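Local coordinates for uncharacterized protein (Escherichia coli O157:H7, PDB 4ZV9), which is of unknown function but belongs to the dienelactone hydrolase family and is probably an alpha/beta-fold hydrolase, at residues E15-P20 against G30-P35; N23-V28 against M104-A109; E50-N55 against G86-G91; D76-V81 against E93-V98. All blocks are in the same frame, centred on the assembly; numbering follows the deposited sequence. Where two conformers were deposited one is given.

Contact 1: E15-P20 against G30-P35; sequences EYITYP and GYLVKP
This is an antiparallel strand pairing in the N-terminal beta hairpin, at the border of the six-stranded sheet. Strand 12-21 is one of the two edge strands, and strand 28-35 joins it to strand 71-75. E15 and L32 form a hydrogen-bonded pair: E15 N gives to L32 O at 3.0 Å, and L32 N gives back to E15 O at 2.8 Å. I17 and G30 are a second such pair, with I17 N to G30 O at 2.8 Å. The return bond from G30 N comes from above the carbonyl plane of I17. Y16 and Y31 lie between these pairs as a non-hydrogen-bonded pair. Y31 CG is anti to its backbone N (chi1 -175°), and Y31 CD1 sits over one face of the Y16 ring, toward its rim, 3.5 Å from Y16 CE1. The ring planes meet obliquely, at 44°. Y16 OH bonds to E59 and Y31 OH to R63, both on helix 56-67. On the other face I17 CG2 meets L32 CD2 at 4.0 Å, with F113 of helix 100-116 against I17. The backbone bonds set the register, while the side chains tie the hairpin to a helix on each face of the sheet.

Contact 2: N23-V28 against M104-A109; sequences NGHGEV and MNDFFA
N105 is the first residue of helix segment 104-109 to meet the loop. Its ND2 gives a nearly straight hydrogen bond to N23 O, 3.0 Å away. The acceptor lies in the N105 amide plane, but ND2 stands above the carbonyl plane of N23. A water bridges the same residues: it accepts from N23 N and donates weakly to N105 O. D106 comes next, with CG beside its backbone N (chi1 -73°), so that the carboxylate reaches into the bend of segment 23-28. H25 offers it two donors. H25 N gives to OD1 of D106 at 2.9 Å. H25 ND1 gives to OD2 of D106 at 2.7 Å, in the plane of the imidazole, so ND1 carries the proton. Both oxygens use their syn lone pairs, and the ring and carboxylate planes are 60° apart. This His-carboxylate pair ties the turn of the N-terminal hairpin to helix 100-116, which packs beside the central sheet of the alpha/beta hydrolase fold. D106 OD1 has a second grip from S21 OG, and the negative charge would probably favour a protonated H25. The same carboxylate has G24 CA 3.3 Å from D106 OD1, and V28 CG2 3.5 Å from that oxygen. Further on, the A109 methyl packs against S21.

Contact 3: E50-N55 against G86-G91; sequences ENRGLN and GNDDKG
A salt-bridge network of E50, R52 and D88 joins the loop after strand 42-48 to the start of helix 88-97. R52 CG sits close to both the backbone N and C (chi1 50°), and the chain bends at chi2. This brings R52 NE to OD2 of D88 at 2.8 Å. The oxygen lies near the guanidinium plane, at its edge, but NE meets the carboxylate from above its plane. The guanidinium is also fixed at its far end, where NH1 gives an in-plane bond to N51 OD1 at 3.0 Å. E50 OE1 is 3.1 Å from R52 NH2 but well off the guanidinium plane, so that bridge is one of charge alone. The other oxygen of the aspartate, D88 OD1, takes an almost straight bond from N55 ND2 at 3.1 Å on its syn lone pair, and a further one joins it to Y84 OH. A water accepts from R52 NH2 and donates to D88 OD2. Beside this bridge the helix backbone comes close, with R52 CA 3.7 Å from G91 C. R52 O is buried without a partner in the model. Two N-caps frame the contact, N55 for helix 56-67 and N87 for helix 88-97. E50 packs on F129, next to the modified C130. In alpha/beta hydrolases the loop after the corresponding strand typically borders the active site, consistent with this placement.

Contact 4: D76-V81 against E93-V98; sequences DGLNSV and ELQQQV
Q95 OE1 is gripped by one hydrogen bond, from G53 N, and NE2 of the same amide by another, to E50 O. These two bonds hold the amide of helix 88-97 on the loop that follows strand 42-48, while L94, V98 and the CA and CB of Q95 pack on segment 76-81. In the alpha/beta hydrolase fold this segment is a sheet-to-helix connection: it leaves strand 71-75 and leads to helix 88-97. It opens with a type I turn from D76 to N79. An Asx turn overlaps it, in which L78 N gives to D76 OD1 at 3.0 Å, meeting the carboxylate from above its plane. The turn sends the L78 side chain to the helix, with CG beside the backbone N (chi1 -63°). The L78 CD2 methyl does the touching: it lies 3.5 Å from Q95 CA and 3.9 Å from L94 CB. Next along the loop, V81 and L94 lie alongside, running in opposite senses, with V81 CG2 at 4.1 Å from L94 CB. The contact across the segments is apolar, and no hydrogen bond spans it. H25 and L103 add to the packing round V98. At the end of the helix V98 has CG1 anti to its backbone N (chi1 179°). CG2 makes the closer approach to the loop: V98 CG2 is 3.9 Å from G77 O and 4.2 Å from V81 CG2.

In the fold
From the N terminus, contact 1 pairs the first two strands and closes the hairpin. Contact 2 starts inside that hairpin turn, so the two cross, and it closes a long loop at helix 100-116. Y19 binds the helix backbone at D106 and ties them together. Contacts 3 and 4 both nest within the loop of contact 2 and follow contact 1 in series. They cross each other and share helix 88-97: contact 3 joins its start to the loop after strand 42-48, contact 4 its end to the loop after strand 71-75. Contacts 2 and 4 meet where H25 lies against S80 and V98. Together they tie the edge hairpin and two sheet-to-helix loops to helices 88-97 and 100-116.

Contact 1: E15-P20 against G30-P35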
loop_
_atom_site.group_PDB
_atom_site.type_symbol
_atom_site.label_atom_id
_atom_site.label_comp_id
_atom_site.label_asym_id
_atom_site.label_seq_id
_atom_site.Cartn_x
_atom_site.Cartn_y
_atom_site.Cartn_z
ATOM N N GLU A 15 10.799 -13.357 3.095
ATOM C CA GLU A 15 10.763 -13.981 4.411
ATOM C C GLU A 15 9.758 -13.274 5.286
ATOM O O GLU A 15 9.497 -12.086 5.087
ATOM C CB GLU A 15 12.145 -13.989 5.101
ATOM C CG GLU A 15 12.668 -12.611 5.476
ATOM C CD GLU A 15 14.055 -12.627 6.101
ATOM O OE1 GLU A 15 14.489 -13.686 6.609
ATOM O OE2 GLU A 15 14.701 -11.556 6.083
ATOM N N TYR A 16 9.194 -14.001 6.250
ATOM C CA TYR A 16 8.315 -13.379 7.245
ATOM C C TYR A 16 9.196 -12.867 8.350
ATOM O O TYR A 16 10.203 -13.495 8.703
ATOM C CB TYR A 16 7.275 -14.364 7.785
ATOM C CG TYR A 16 6.285 -14.779 6.735
ATOM C CD1 TYR A 16 5.230 -13.939 6.375
ATOM C CD2 TYR A 16 6.399 -16.003 6.089
ATOM C CE1 TYR A 16 4.323 -14.312 5.400
ATOM C CE2 TYR A 16 5.501 -16.384 5.117
ATOM C CZ TYR A 16 4.483 -15.513 4.747
ATOM O OH TYR A 16 3.616 -15.901 3.772
ATOM N N ILE A 17 8.849 -11.704 8.878
ATOM C CA ILE A 17 9.588 -11.098 9.961
ATOM C C ILE A 17 8.594 -10.593 10.977
ATOM O O ILE A 17 7.380 -10.648 10.752
ATOM C CB ILE A 17 10.425 -9.883 9.495
ATOM C CG1 ILE A 17 9.525 -8.743 8.989
ATOM C CG2 ILE A 17 11.430 -10.294 8.430
ATOM C CD1 ILE A 17 10.249 -7.412 8.895
ATOM N N THR A 18 9.105 -10.100 12.090
ATOM C CA THR A 18 8.259 -9.394 13.046
ATOM C C THR A 18 8.905 -8.031 13.258
ATOM O O THR A 18 10.118 -7.906 13.145
ATOM C CB THR A 18 8.104 -10.121 14.392
ATOM O OG1 THR A 18 9.341 -10.110 15.093
ATOM C CG2 THR A 18 7.656 -11.569 14.195
ATOM N N TYR A 19 8.099 -7.010 13.558
ATOM C CA TYR A 19 8.639 -5.681 13.842
ATOM C C TYR A 19 7.801 -5.054 14.956
ATOM O O TYR A 19 6.657 -5.463 15.167
ATOM C CB TYR A 19 8.631 -4.822 12.568
ATOM C CG TYR A 19 7.248 -4.484 12.068
ATOM C CD1 TYR A 19 6.575 -5.323 11.183
ATOM C CD2 TYR A 19 6.597 -3.334 12.501
ATOM C CE1 TYR A 19 5.300 -5.008 10.732
ATOM C CE2 TYR A 19 5.323 -3.022 12.054
ATOM C CZ TYR A 19 4.684 -3.859 11.170
ATOM O OH TYR A 19 3.414 -3.559 10.756
ATOM N N PRO A 20 8.354 -4.074 15.675
ATOM C CA PRO A 20 7.597 -3.495 16.774
ATOM C C PRO A 20 6.567 -2.444 16.373
ATOM O O PRO A 20 6.823 -1.598 15.504
ATOM C CB PRO A 20 8.688 -2.884 17.663
ATOM C CG PRO A 20 9.775 -2.524 16.714
ATOM C CD PRO A 20 9.723 -3.529 15.594
ATOM N N GLY A 30 5.108 -9.528 9.405
ATOM C CA GLY A 30 5.040 -8.966 8.071
ATOM C C GLY A 30 5.814 -9.803 7.060
ATOM O O GLY A 30 6.727 -10.543 7.429
ATOM N N TYR A 31 5.416 -9.702 5.798
ATOM C CA TYR A 31 6.076 -10.367 4.688
ATOM C C TYR A 31 7.051 -9.368 4.069
ATOM O O TYR A 31 6.636 -8.329 3.516
ATOM C CB TYR A 31 5.017 -10.805 3.686
ATOM C CG TYR A 31 5.492 -11.635 2.505
ATOM C CD1 TYR A 31 6.080 -12.881 2.685
ATOM C CD2 TYR A 31 5.253 -11.208 1.201
ATOM C CE1 TYR A 31 6.435 -13.664 1.593
ATOM C CE2 TYR A 31 5.603 -11.988 0.111
ATOM C CZ TYR A 31 6.212 -13.188 0.302
ATOM O OH TYR A 31 6.564 -13.944 -0.800
ATOM N N LEU A 32 8.342 -9.628 4.225
ATOM C CA LEU A 32 9.385 -8.745 3.732
ATOM C C LEU A 32 10.009 -9.344 2.466
ATOM O O LEU A 32 10.496 -10.476 2.511
ATOM C CB LEU A 32 10.476 -8.600 4.799
ATOM C CG LEU A 32 11.675 -7.683 4.490
ATOM C CD1 LEU A 32 11.245 -6.234 4.515
ATOM C CD2 LEU A 32 12.774 -7.894 5.527
ATOM N N VAL A 33 10.024 -8.589 1.360
ATOM C CA VAL A 33 10.623 -9.073 0.124
ATOM C C VAL A 33 11.669 -8.086 -0.380
ATOM O O VAL A 33 11.380 -6.897 -0.509
ATOM C CB VAL A 33 9.587 -9.290 -0.998
ATOM C CG1 VAL A 33 10.204 -10.140 -2.105
ATOM C CG2 VAL A 33 8.342 -9.984 -0.467
ATOM N N LYS A 34 12.870 -8.581 -0.686
ATOM C CA LYS A 34 13.979 -7.752 -1.173
ATOM C C LYS A 34 14.436 -8.217 -2.545
ATOM O O LYS A 34 14.271 -9.395 -2.883
ATOM C CB LYS A 34 15.204 -7.931 -0.281
ATOM C CG LYS A 34 15.012 -7.637 1.179
ATOM C CD LYS A 34 16.218 -8.106 1.982
ATOM C CE LYS A 34 16.011 -7.780 3.448
ATOM N NZ LYS A 34 17.040 -8.385 4.330
ATOM N N PRO A 35 15.051 -7.315 -3.329
ATOM C CA PRO A 35 15.713 -7.758 -4.546
ATOM C C PRO A 35 16.835 -8.713 -4.119
ATOM O O PRO A 35 17.527 -8.435 -3.137
ATOM C CB PRO A 35 16.302 -6.457 -5.137
ATOM C CG PRO A 35 15.485 -5.362 -4.551
ATOM C CD PRO A 35 15.055 -5.849 -3.188
#

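Contact 2: N23-V28 against M104-A109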
loop_
_atom_site.group_PDB
_atom_site.type_symbol
_atom_site.label_atom_id
_atom_site.label_comp_id
_atom_site.label_asym_id
_atom_site.label_seq_id
_atom_site.Cartn_x
_atom_site.Cartn_y
_atom_site.Cartn_z
ATOM N N ASN A 23 2.312 1.274 19.595
ATOM C CA ASN A 23 0.985 1.892 19.699
ATOM C C ASN A 23 -0.062 1.104 18.924
ATOM O O ASN A 23 -1.188 1.548 18.763
ATOM C CB ASN A 23 1.057 3.313 19.169
ATOM C CG ASN A 23 2.096 4.132 19.895
ATOM O OD1 ASN A 23 3.004 4.670 19.280
ATOM N ND2 ASN A 23 2.002 4.183 21.211
ATOM N N GLY A 24 0.319 -0.082 18.468
ATOM C CA GLY A 24 -0.579 -0.959 17.745
ATOM C C GLY A 24 -0.658 -2.288 18.465
ATOM O O GLY A 24 -0.980 -2.331 19.653
ATOM N N HIS A 25 -0.304 -3.367 17.777
ATOM C CA HIS A 25 -0.432 -4.700 18.373
ATOM C C HIS A 25 0.875 -5.303 18.890
ATOM O O HIS A 25 0.980 -6.513 19.021
ATOM C CB HIS A 25 -1.129 -5.627 17.379
ATOM C CG HIS A 25 -2.543 -5.223 17.095
ATOM N ND1 HIS A 25 -2.906 -4.522 15.962
ATOM C CD2 HIS A 25 -3.676 -5.374 17.823
ATOM C CE1 HIS A 25 -4.206 -4.281 15.994
ATOM N NE2 HIS A 25 -4.700 -4.800 17.107
ATOM N N GLY A 26 1.858 -4.461 19.206
ATOM C CA GLY A 26 3.127 -4.945 19.748
ATOM C C GLY A 26 4.070 -5.508 18.692
ATOM O O GLY A 26 4.544 -4.765 17.845
ATOM N N GLU A 27 4.362 -6.807 18.743
ATOM C CA GLU A 27 5.253 -7.411 17.758
ATOM C C GLU A 27 4.406 -7.899 16.604
ATOM O O GLU A 27 3.730 -8.905 16.742
ATOM C CB GLU A 27 6.039 -8.596 18.331
ATOM C CG GLU A 27 7.117 -8.262 19.356
ATOM C CD GLU A 27 8.105 -7.217 18.858
ATOM O OE1 GLU A 27 8.682 -7.391 17.765
ATOM O OE2 GLU A 27 8.308 -6.216 19.562
ATOM N N VAL A 28 4.506 -7.225 15.460
ATOM C CA VAL A 28 3.672 -7.507 14.308
ATOM C C VAL A 28 4.419 -8.287 13.213
ATOM O O VAL A 28 5.541 -7.952 12.848
ATOM C CB VAL A 28 3.152 -6.203 13.694
ATOM C CG1 VAL A 28 2.251 -6.473 12.495
ATOM C CG2 VAL A 28 2.397 -5.391 14.743
HETATM N N MSE A 104 -4.254 0.631 12.113
HETATM C CA MSE A 104 -3.624 1.686 11.320
HETATM C C MSE A 104 -2.235 1.943 11.842
HETATM O O MSE A 104 -1.297 2.085 11.059
HETATM C CB MSE A 104 -4.453 2.965 11.380
HETATM C CG MSE A 104 -3.799 4.075 10.579
HETATM SE SE MSE A 104 -4.826 5.735 10.863
HETATM C CE MSE A 104 -4.330 6.053 12.755
ATOM N N ASN A 105 -2.085 1.985 13.163
ATOM C CA ASN A 105 -0.769 2.192 13.775
ATOM C C ASN A 105 0.270 1.142 13.391
ATOM O O ASN A 105 1.459 1.452 13.319
ATOM C CB ASN A 105 -0.875 2.343 15.293
ATOM C CG ASN A 105 -1.437 3.710 15.703
ATOM O OD1 ASN A 105 -1.523 4.626 14.890
ATOM N ND2 ASN A 105 -1.828 3.838 16.954
ATOM N N ASP A 106 -0.171 -0.094 13.176
ATOM C CA ASP A 106 0.725 -1.149 12.748
ATOM C C ASP A 106 1.342 -0.783 11.419
ATOM O O ASP A 106 2.517 -1.058 11.187
ATOM C CB ASP A 106 -0.005 -2.504 12.623
ATOM C CG ASP A 106 -0.360 -3.125 13.970
ATOM O OD1 ASP A 106 0.167 -2.701 15.023
ATOM O OD2 ASP A 106 -1.214 -4.046 13.970
ATOM N N PHE A 107 0.552 -0.215 10.514
ATOM C CA PHE A 107 1.077 0.175 9.203
ATOM C C PHE A 107 1.988 1.391 9.298
ATOM O O PHE A 107 3.006 1.462 8.611
ATOM C CB PHE A 107 -0.053 0.357 8.180
ATOM C CG PHE A 107 -0.801 -0.912 7.898
ATOM C CD1 PHE A 107 -0.223 -1.902 7.138
ATOM C CD2 PHE A 107 -2.061 -1.134 8.433
ATOM C CE1 PHE A 107 -0.873 -3.092 6.917
ATOM C CE2 PHE A 107 -2.717 -2.324 8.219
ATOM C CZ PHE A 107 -2.129 -3.306 7.454
ATOM N N PHE A 108 1.645 2.325 10.179
ATOM C CA PHE A 108 2.498 3.484 10.447
ATOM C C PHE A 108 3.833 3.009 11.030
ATOM O O PHE A 108 4.893 3.475 10.619
ATOM C CB PHE A 108 1.791 4.454 11.405
ATOM C CG PHE A 108 0.685 5.276 10.770
ATOM C CD1 PHE A 108 0.231 5.029 9.479
ATOM C CD2 PHE A 108 0.021 6.232 11.522
ATOM C CE1 PHE A 108 -0.811 5.776 8.924
ATOM C CE2 PHE A 108 -1.014 6.991 10.973
ATOM C CZ PHE A 108 -1.438 6.750 9.675
ATOM N N ALA A 109 3.781 2.039 11.943
ATOM C CA ALA A 109 4.988 1.482 12.550
ATOM C C ALA A 109 5.867 0.774 11.497
ATOM O O ALA A 109 7.084 0.767 11.603
ATOM C CB ALA A 109 4.627 0.516 13.661
HETATM O O HOH W 1 2.534 1.365 16.518
#

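Contact 3: E50-N55 against G86-G91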
loop_
_atom_site.group_PDB
_atom_site.type_symbol
_atom_site.label_atom_id
_atom_site.label_comp_id
_atom_site.label_asym_id
_atom_site.label_seq_id
_atom_site.Cartn_x
_atom_site.Cartn_y
_atom_site.Cartn_z
ATOM N N GLU A 50 -5.980 -5.122 1.738
ATOM C CA GLU A 50 -7.364 -4.686 1.645
ATOM C C GLU A 50 -8.087 -4.928 2.990
ATOM O O GLU A 50 -7.458 -4.879 4.064
ATOM C CB GLU A 50 -8.029 -5.394 0.432
ATOM C CG GLU A 50 -7.330 -5.110 -0.903
ATOM C CD GLU A 50 -7.871 -5.924 -2.087
ATOM O OE1 GLU A 50 -7.963 -7.152 -1.967
ATOM O OE2 GLU A 50 -8.145 -5.352 -3.165
ATOM N N ASN A 51 -9.379 -5.232 2.949
ATOM C CA ASN A 51 -10.163 -5.450 4.169
ATOM C C ASN A 51 -10.233 -6.896 4.656
ATOM O O ASN A 51 -11.142 -7.258 5.417
ATOM C CB ASN A 51 -11.589 -4.927 3.973
ATOM C CG ASN A 51 -12.337 -5.632 2.855
ATOM O OD1 ASN A 51 -11.759 -6.344 2.051
ATOM N ND2 ASN A 51 -13.636 -5.393 2.782
ATOM N N ARG A 52 -9.289 -7.730 4.246
ATOM C CA ARG A 52 -9.318 -9.129 4.632
ATOM C C ARG A 52 -7.945 -9.726 4.941
ATOM O O ARG A 52 -7.728 -10.917 4.733
ATOM C CB ARG A 52 -10.044 -9.931 3.555
ATOM C CG ARG A 52 -9.567 -9.679 2.131
ATOM C CD ARG A 52 -10.772 -9.636 1.247
ATOM N NE ARG A 52 -10.505 -9.719 -0.189
ATOM C CZ ARG A 52 -10.637 -8.729 -1.055
ATOM N NH1 ARG A 52 -10.991 -7.514 -0.636
ATOM N NH2 ARG A 52 -10.406 -8.956 -2.346
ATOM N N GLY A 53 -7.038 -8.892 5.444
ATOM C CA GLY A 53 -5.715 -9.333 5.866
ATOM C C GLY A 53 -4.722 -9.608 4.745
ATOM O O GLY A 53 -4.963 -9.296 3.575
ATOM N N LEU A 54 -3.613 -10.228 5.125
ATOM C CA LEU A 54 -2.503 -10.468 4.241
ATOM C C LEU A 54 -2.714 -11.755 3.464
ATOM O O LEU A 54 -2.298 -12.821 3.912
ATOM C CB LEU A 54 -1.216 -10.535 5.065
ATOM C CG LEU A 54 0.081 -10.710 4.260
ATOM C CD1 LEU A 54 0.267 -9.585 3.268
ATOM C CD2 LEU A 54 1.267 -10.787 5.208
ATOM N N ASN A 55 -3.401 -11.654 2.332
ATOM C CA ASN A 55 -3.750 -12.822 1.541
ATOM C C ASN A 55 -2.734 -13.024 0.405
ATOM O O ASN A 55 -1.843 -12.199 0.231
ATOM C CB ASN A 55 -5.227 -12.752 1.073
ATOM C CG ASN A 55 -5.500 -11.668 0.032
ATOM O OD1 ASN A 55 -4.614 -10.965 -0.431
ATOM N ND2 ASN A 55 -6.773 -11.534 -0.326
ATOM N N GLY A 86 -7.170 -18.140 5.714
ATOM C CA GLY A 86 -7.200 -19.020 4.556
ATOM C C GLY A 86 -8.247 -18.689 3.516
ATOM O O GLY A 86 -8.191 -19.210 2.384
ATOM N N ASN A 87 -9.238 -17.890 3.911
ATOM C CA ASN A 87 -10.268 -17.432 2.985
ATOM C C ASN A 87 -10.651 -15.984 3.266
ATOM O O ASN A 87 -10.623 -15.531 4.413
ATOM C CB ASN A 87 -11.509 -18.324 3.003
ATOM C CG ASN A 87 -12.206 -18.311 4.334
ATOM O OD1 ASN A 87 -13.140 -17.538 4.534
ATOM N ND2 ASN A 87 -11.773 -19.185 5.260
ATOM N N ASP A 88 -11.049 -15.294 2.204
ATOM C CA ASP A 88 -11.364 -13.882 2.290
ATOM C C ASP A 88 -12.594 -13.543 3.138
ATOM O O ASP A 88 -12.603 -12.510 3.798
ATOM C CB ASP A 88 -11.490 -13.293 0.881
ATOM C CG ASP A 88 -10.134 -13.020 0.230
ATOM O OD1 ASP A 88 -9.070 -13.372 0.794
ATOM O OD2 ASP A 88 -10.146 -12.455 -0.881
ATOM N N ASP A 89 -13.616 -14.400 3.137
ATOM C CA ASP A 89 -14.813 -14.146 3.953
ATOM C C ASP A 89 -14.468 -14.085 5.445
ATOM O O ASP A 89 -14.910 -13.187 6.166
ATOM C CB ASP A 89 -15.883 -15.228 3.727
ATOM C CG ASP A 89 -16.597 -15.098 2.382
ATOM O OD1 ASP A 89 -16.589 -13.995 1.791
ATOM O OD2 ASP A 89 -17.212 -16.095 1.935
ATOM N N LYS A 90 -13.710 -15.068 5.925
ATOM C CA LYS A 90 -13.328 -15.088 7.325
ATOM C C LYS A 90 -12.347 -13.941 7.589
ATOM O O LYS A 90 -12.401 -13.312 8.646
ATOM C CB LYS A 90 -12.716 -16.431 7.708
ATOM C CG LYS A 90 -12.415 -16.582 9.188
ATOM C CD LYS A 90 -13.677 -16.559 10.020
ATOM C CE LYS A 90 -13.361 -16.799 11.484
ATOM N NZ LYS A 90 -14.605 -16.896 12.297
ATOM N N GLY A 91 -11.495 -13.647 6.613
ATOM C CA GLY A 91 -10.547 -12.550 6.731
ATOM C C GLY A 91 -11.282 -11.239 6.964
ATOM O O GLY A 91 -10.891 -10.454 7.817
HETATM O O HOH W 2 -8.625 -11.321 -2.899
#

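Contact 4: D76-V81 against E93-V98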
loop_
_atom_site.group_PDB
_atom_site.type_symbol
_atom_site.label_atom_id
_atom_site.label_comp_id
_atom_site.label_asym_id
_atom_site.label_seq_id
_atom_site.Cartn_x
_atom_site.Cartn_y
_atom_site.Cartn_z
ATOM N N ASP A 76 0.870 -7.915 8.380
ATOM C CA ASP A 76 -0.341 -8.698 8.557
ATOM C C ASP A 76 -1.249 -8.073 9.625
ATOM O O ASP A 76 -1.015 -8.190 10.844
ATOM C CB ASP A 76 -0.016 -10.138 8.950
ATOM C CG ASP A 76 -1.239 -11.040 8.912
ATOM O OD1 ASP A 76 -2.362 -10.563 8.608
ATOM O OD2 ASP A 76 -1.057 -12.232 9.199
ATOM N N GLY A 77 -2.312 -7.444 9.158
ATOM C CA GLY A 77 -3.265 -6.770 10.041
ATOM C C GLY A 77 -4.116 -7.708 10.871
ATOM O O GLY A 77 -4.820 -7.269 11.785
ATOM N N LEU A 78 -4.079 -8.998 10.540
ATOM C CA LEU A 78 -4.799 -9.996 11.321
ATOM C C LEU A 78 -3.896 -10.738 12.286
ATOM O O LEU A 78 -4.308 -11.740 12.869
ATOM C CB LEU A 78 -5.487 -10.993 10.392
ATOM C CG LEU A 78 -6.552 -10.391 9.472
ATOM C CD1 LEU A 78 -7.227 -11.492 8.661
ATOM C CD2 LEU A 78 -7.597 -9.610 10.278
ATOM N N ASN A 79 -2.680 -10.239 12.499
ATOM C CA ASN A 79 -1.734 -10.961 13.343
ATOM C C ASN A 79 -2.208 -11.148 14.776
ATOM O O ASN A 79 -1.856 -12.134 15.418
ATOM C CB ASN A 79 -0.366 -10.303 13.323
ATOM C CG ASN A 79 0.714 -11.197 13.917
ATOM O OD1 ASN A 79 0.806 -12.394 13.602
ATOM N ND2 ASN A 79 1.549 -10.624 14.745
ATOM N N SER A 80 -3.029 -10.225 15.274
ATOM C CA SER A 80 -3.525 -10.317 16.644
ATOM C C SER A 80 -4.661 -11.337 16.815
ATOM O O SER A 80 -5.043 -11.637 17.937
ATOM C CB SER A 80 -4.018 -8.946 17.131
ATOM O OG SER A 80 -5.121 -8.472 16.371
ATOM N N VAL A 81 -5.238 -11.809 15.709
ATOM C CA VAL A 81 -6.358 -12.747 15.761
ATOM C C VAL A 81 -6.066 -14.015 14.947
ATOM O O VAL A 81 -6.971 -14.584 14.332
ATOM C CB VAL A 81 -7.693 -12.073 15.327
ATOM C CG1 VAL A 81 -8.162 -11.057 16.372
ATOM C CG2 VAL A 81 -7.574 -11.392 13.965
ATOM N N GLU A 93 -14.394 -10.768 8.155
ATOM C CA GLU A 93 -15.013 -10.825 9.464
ATOM C C GLU A 93 -14.014 -10.548 10.587
ATOM O O GLU A 93 -14.294 -9.782 11.503
ATOM C CB GLU A 93 -15.642 -12.207 9.637
ATOM C CG GLU A 93 -16.131 -12.500 11.039
ATOM C CD GLU A 93 -16.668 -13.915 11.161
ATOM O OE1 GLU A 93 -16.955 -14.542 10.107
ATOM O OE2 GLU A 93 -16.808 -14.400 12.301
ATOM N N LEU A 94 -12.837 -11.150 10.499
ATOM C CA LEU A 94 -11.808 -10.946 11.511
ATOM C C LEU A 94 -11.292 -9.511 11.520
ATOM O O LEU A 94 -11.077 -8.941 12.592
ATOM C CB LEU A 94 -10.625 -11.910 11.319
ATOM C CG LEU A 94 -10.917 -13.379 11.642
ATOM C CD1 LEU A 94 -9.730 -14.255 11.250
ATOM C CD2 LEU A 94 -11.254 -13.584 13.114
ATOM N N GLN A 95 -11.076 -8.927 10.342
ATOM C CA GLN A 95 -10.490 -7.582 10.292
ATOM C C GLN A 95 -11.424 -6.564 10.953
ATOM O O GLN A 95 -10.962 -5.621 11.581
ATOM C CB GLN A 95 -10.090 -7.190 8.866
ATOM C CG GLN A 95 -9.279 -5.908 8.816
ATOM C CD GLN A 95 -8.489 -5.734 7.524
ATOM O OE1 GLN A 95 -7.875 -6.667 7.018
ATOM N NE2 GLN A 95 -8.470 -4.517 7.009
ATOM N N GLN A 96 -12.732 -6.789 10.845
ATOM C CA GLN A 96 -13.729 -5.946 11.516
ATOM C C GLN A 96 -13.630 -5.949 13.041
ATOM O O GLN A 96 -14.000 -4.977 13.679
ATOM C CB GLN A 96 -15.138 -6.413 11.167
ATOM C CG GLN A 96 -15.591 -6.026 9.786
ATOM C CD GLN A 96 -16.984 -6.538 9.485
ATOM O OE1 GLN A 96 -17.496 -7.448 10.157
ATOM N NE2 GLN A 96 -17.597 -5.982 8.448
ATOM N N GLN A 97 -13.120 -7.033 13.609
ATOM C CA GLN A 97 -12.987 -7.165 15.052
ATOM C C GLN A 97 -11.715 -6.504 15.578
ATOM O O GLN A 97 -11.574 -6.334 16.777
ATOM C CB GLN A 97 -12.961 -8.643 15.452
ATOM C CG GLN A 97 -14.166 -9.474 15.017
ATOM C CD GLN A 97 -13.931 -10.986 15.133
ATOM O OE1 GLN A 97 -12.918 -11.442 15.680
ATOM N NE2 GLN A 97 -14.884 -11.774 14.625
ATOM N N VAL A 98 -10.783 -6.158 14.702
ATOM C CA VAL A 98 -9.522 -5.565 15.130
ATOM C C VAL A 98 -9.732 -4.066 15.387
ATOM O O VAL A 98 -10.413 -3.393 14.616
ATOM C CB VAL A 98 -8.416 -5.771 14.062
ATOM C CG1 VAL A 98 -7.097 -5.124 14.490
ATOM C CG2 VAL A 98 -8.179 -7.255 13.802
#